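Local coordinates for protein transcriptional regulator (Streptococcus pneumoniae, PDB 2GNP) that is probably a transcriptional regulator whose putative sugar-binding domain may sense a sugar or sugar-phosphate effector, at residues A[188-193]-A[213-218]. Numbering follows the deposited sequence.
Sequences GEICCR and ISLEDL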
loop_
_atom_site.group_PDB
_atom_site.type_symbol
_atom_site.label_atom_id
_atom_site.label_comp_id
_atom_site.label_asym_id
_atom_site.label_seq_id
_atom_site.Cartn_x
_atom_site.Cartn_y
_atom_site.Cartn_z
ATOM N N GLY A 188 8.382 4.519 7.781
ATOM C CA GLY A 188 7.091 4.399 7.100
ATOM C C GLY A 188 6.479 3.035 7.326
ATOM O O GLY A 188 7.031 2.166 8.070
ATOM N N GLU A 189 5.289 2.863 6.725
ATOM C CA GLU A 189 4.607 1.539 6.764
ATOM C C GLU A 189 3.924 1.197 5.470
ATOM O O GLU A 189 3.565 2.081 4.686
ATOM C CB GLU A 189 3.673 1.306 7.936
ATOM C CG GLU A 189 2.281 1.953 7.981
ATOM C CD GLU A 189 1.215 1.710 6.865
ATOM O OE1 GLU A 189 0.855 0.602 6.321
ATOM O OE2 GLU A 189 0.640 2.776 6.474
ATOM N N ILE A 190 3.822 -0.113 5.254
ATOM C CA ILE A 190 3.087 -0.658 4.114
ATOM C C ILE A 190 2.408 -1.904 4.631
ATOM O O ILE A 190 3.006 -2.701 5.352
ATOM C CB ILE A 190 4.074 -0.900 2.920
ATOM C CG1 ILE A 190 3.325 -1.176 1.601
ATOM C CG2 ILE A 190 5.159 -2.040 3.236
ATOM C CD1 ILE A 190 4.294 -1.172 0.341
ATOM N N CYS A 191 1.123 -2.092 4.292
ATOM C CA CYS A 191 0.350 -3.219 4.825
ATOM C C CYS A 191 0.450 -3.311 6.366
ATOM O O CYS A 191 0.448 -4.396 6.909
ATOM C CB CYS A 191 0.761 -4.541 4.208
ATOM S SG CYS A 191 0.323 -4.587 2.442
ATOM N N CYS A 192 0.552 -2.159 7.000
ATOM C CA CYS A 192 0.603 -2.026 8.443
ATOM C C CYS A 192 1.870 -2.601 9.083
ATOM O O CYS A 192 1.884 -2.874 10.291
ATOM C CB CYS A 192 -0.699 -2.636 9.044
ATOM S SG CYS A 192 -2.184 -1.754 8.440
ATOM N N ARG A 193 2.920 -2.746 8.288
ATOM C CA ARG A 193 4.263 -3.158 8.760
ATOM C C ARG A 193 5.209 -2.009 8.618
ATOM O O ARG A 193 5.198 -1.312 7.600
ATOM C CB ARG A 193 4.752 -4.422 8.105
ATOM C CG ARG A 193 3.802 -5.591 8.511
ATOM C CD ARG A 193 4.229 -6.829 7.737
ATOM N NE ARG A 193 3.406 -8.001 8.062
ATOM C CZ ARG A 193 3.470 -8.658 9.213
ATOM N NH1 ARG A 193 4.341 -8.244 10.169
ATOM N NH2 ARG A 193 2.667 -9.718 9.451
ATOM N N ILE A 213 -0.526 -9.520 5.872
ATOM C CA ILE A 213 0.425 -10.190 4.976
ATOM C C ILE A 213 1.858 -9.856 5.356
ATOM O O ILE A 213 2.135 -8.755 5.755
ATOM C CB ILE A 213 0.143 -9.844 3.505
ATOM C CG1 ILE A 213 0.899 -10.740 2.535
ATOM C CG2 ILE A 213 0.367 -8.340 3.203
ATOM C CD1 ILE A 213 0.444 -10.474 1.046
ATOM N N SER A 214 2.742 -10.842 5.273
ATOM C CA SER A 214 4.173 -10.524 5.512
ATOM C C SER A 214 4.791 -9.728 4.369
ATOM O O SER A 214 4.347 -9.812 3.222
ATOM C CB SER A 214 4.940 -11.823 5.718
ATOM O OG SER A 214 5.064 -12.585 4.520
ATOM N N LEU A 215 5.865 -8.969 4.650
ATOM C CA LEU A 215 6.594 -8.282 3.575
ATOM C C LEU A 215 7.150 -9.297 2.555
ATOM O O LEU A 215 7.094 -9.063 1.344
ATOM C CB LEU A 215 7.731 -7.436 4.165
ATOM C CG LEU A 215 7.305 -6.322 5.090
ATOM C CD1 LEU A 215 8.495 -5.415 5.409
ATOM C CD2 LEU A 215 6.221 -5.477 4.427
ATOM N N GLU A 216 7.616 -10.456 3.058
ATOM C CA GLU A 216 8.050 -11.559 2.210
ATOM C C GLU A 216 6.997 -11.991 1.198
ATOM O O GLU A 216 7.275 -12.099 -0.011
ATOM C CB GLU A 216 8.466 -12.724 3.112
ATOM C CG GLU A 216 8.891 -13.990 2.409
ATOM C CD GLU A 216 10.202 -13.866 1.641
ATOM O OE1 GLU A 216 11.064 -12.958 1.928
ATOM O OE2 GLU A 216 10.358 -14.680 0.702
ATOM N N ASP A 217 5.763 -12.162 1.661
ATOM C CA ASP A 217 4.698 -12.521 0.742
ATOM C C ASP A 217 4.326 -11.323 -0.150
ATOM O O ASP A 217 4.153 -11.491 -1.386
ATOM C CB ASP A 217 3.500 -13.069 1.486
ATOM C CG ASP A 217 3.750 -14.498 2.016
ATOM O OD1 ASP A 217 4.519 -15.243 1.341
ATOM O OD2 ASP A 217 3.115 -14.863 3.036
ATOM N N LEU A 218 4.216 -10.136 0.447
ATOM C CA LEU A 218 3.889 -8.955 -0.394
ATOM C C LEU A 218 4.836 -8.797 -1.566
ATOM O O LEU A 218 4.394 -8.604 -2.699
ATOM C CB LEU A 218 3.894 -7.690 0.464
ATOM C CG LEU A 218 3.660 -6.432 -0.356
ATOM C CD1 LEU A 218 2.227 -6.371 -0.879
ATOM C CD2 LEU A 218 3.913 -5.223 0.633
#
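Ile190 meets the short helix 215-218 with both of its branches. Ile190 CG2 touches Leu215 CD2 at 3.8 Å. CD1, at the end of the longer branch, approaches Leu218 CD2. Chi1 (-167°) places CG1 anti to the backbone N and CG2 between N and the carbonyl carbon, so CG2 faces Leu215 and CD1 Leu218. Next, in the turn, Cys191 SG packs on Ile213 CG2 at 3.8 Å and borders Leu218 CD2, so this methyl of Leu218 lies against both Ile190 and Cys191. Val156 of strand 153-160 also touches Ile190 and Cys191. The chain reverses in a type I' turn from Ile190 to Arg193. Glu189 OE1, from just before the turn, accepts from Cys192 N in it at 2.9 Å, on the anti side of the carboxylate. Arg193 makes the polar link. The extended chain of Arg193 lies alongside Leu215, the two pointing opposite ways, with CD 4.1 Å from Leu215 CG. Arg193 NE donates to Ile213 O at 2.7 Å, with an N-H...O angle of 158°. The oxygen lies in the guanidinium plane, but NE sits above the carbonyl plane, 39° out of it. Arg193 NH2 bonds Ala212 O, and NH1 bonds Gln207 O and forms a salt bridge with Glu201. The buried guanidinium is thus gripped through all three nitrogens. Ser214 N-caps the helix, its OG accepting from Asp217 N. The contact joins the one-turn helix 215-218, before strand 223-227, and the residues leading into it to the hairpin 188-190/193-195, paired antiparallel with strand 153-160 in the mixed sheet of a Rossmann-like putative sugar-binding domain.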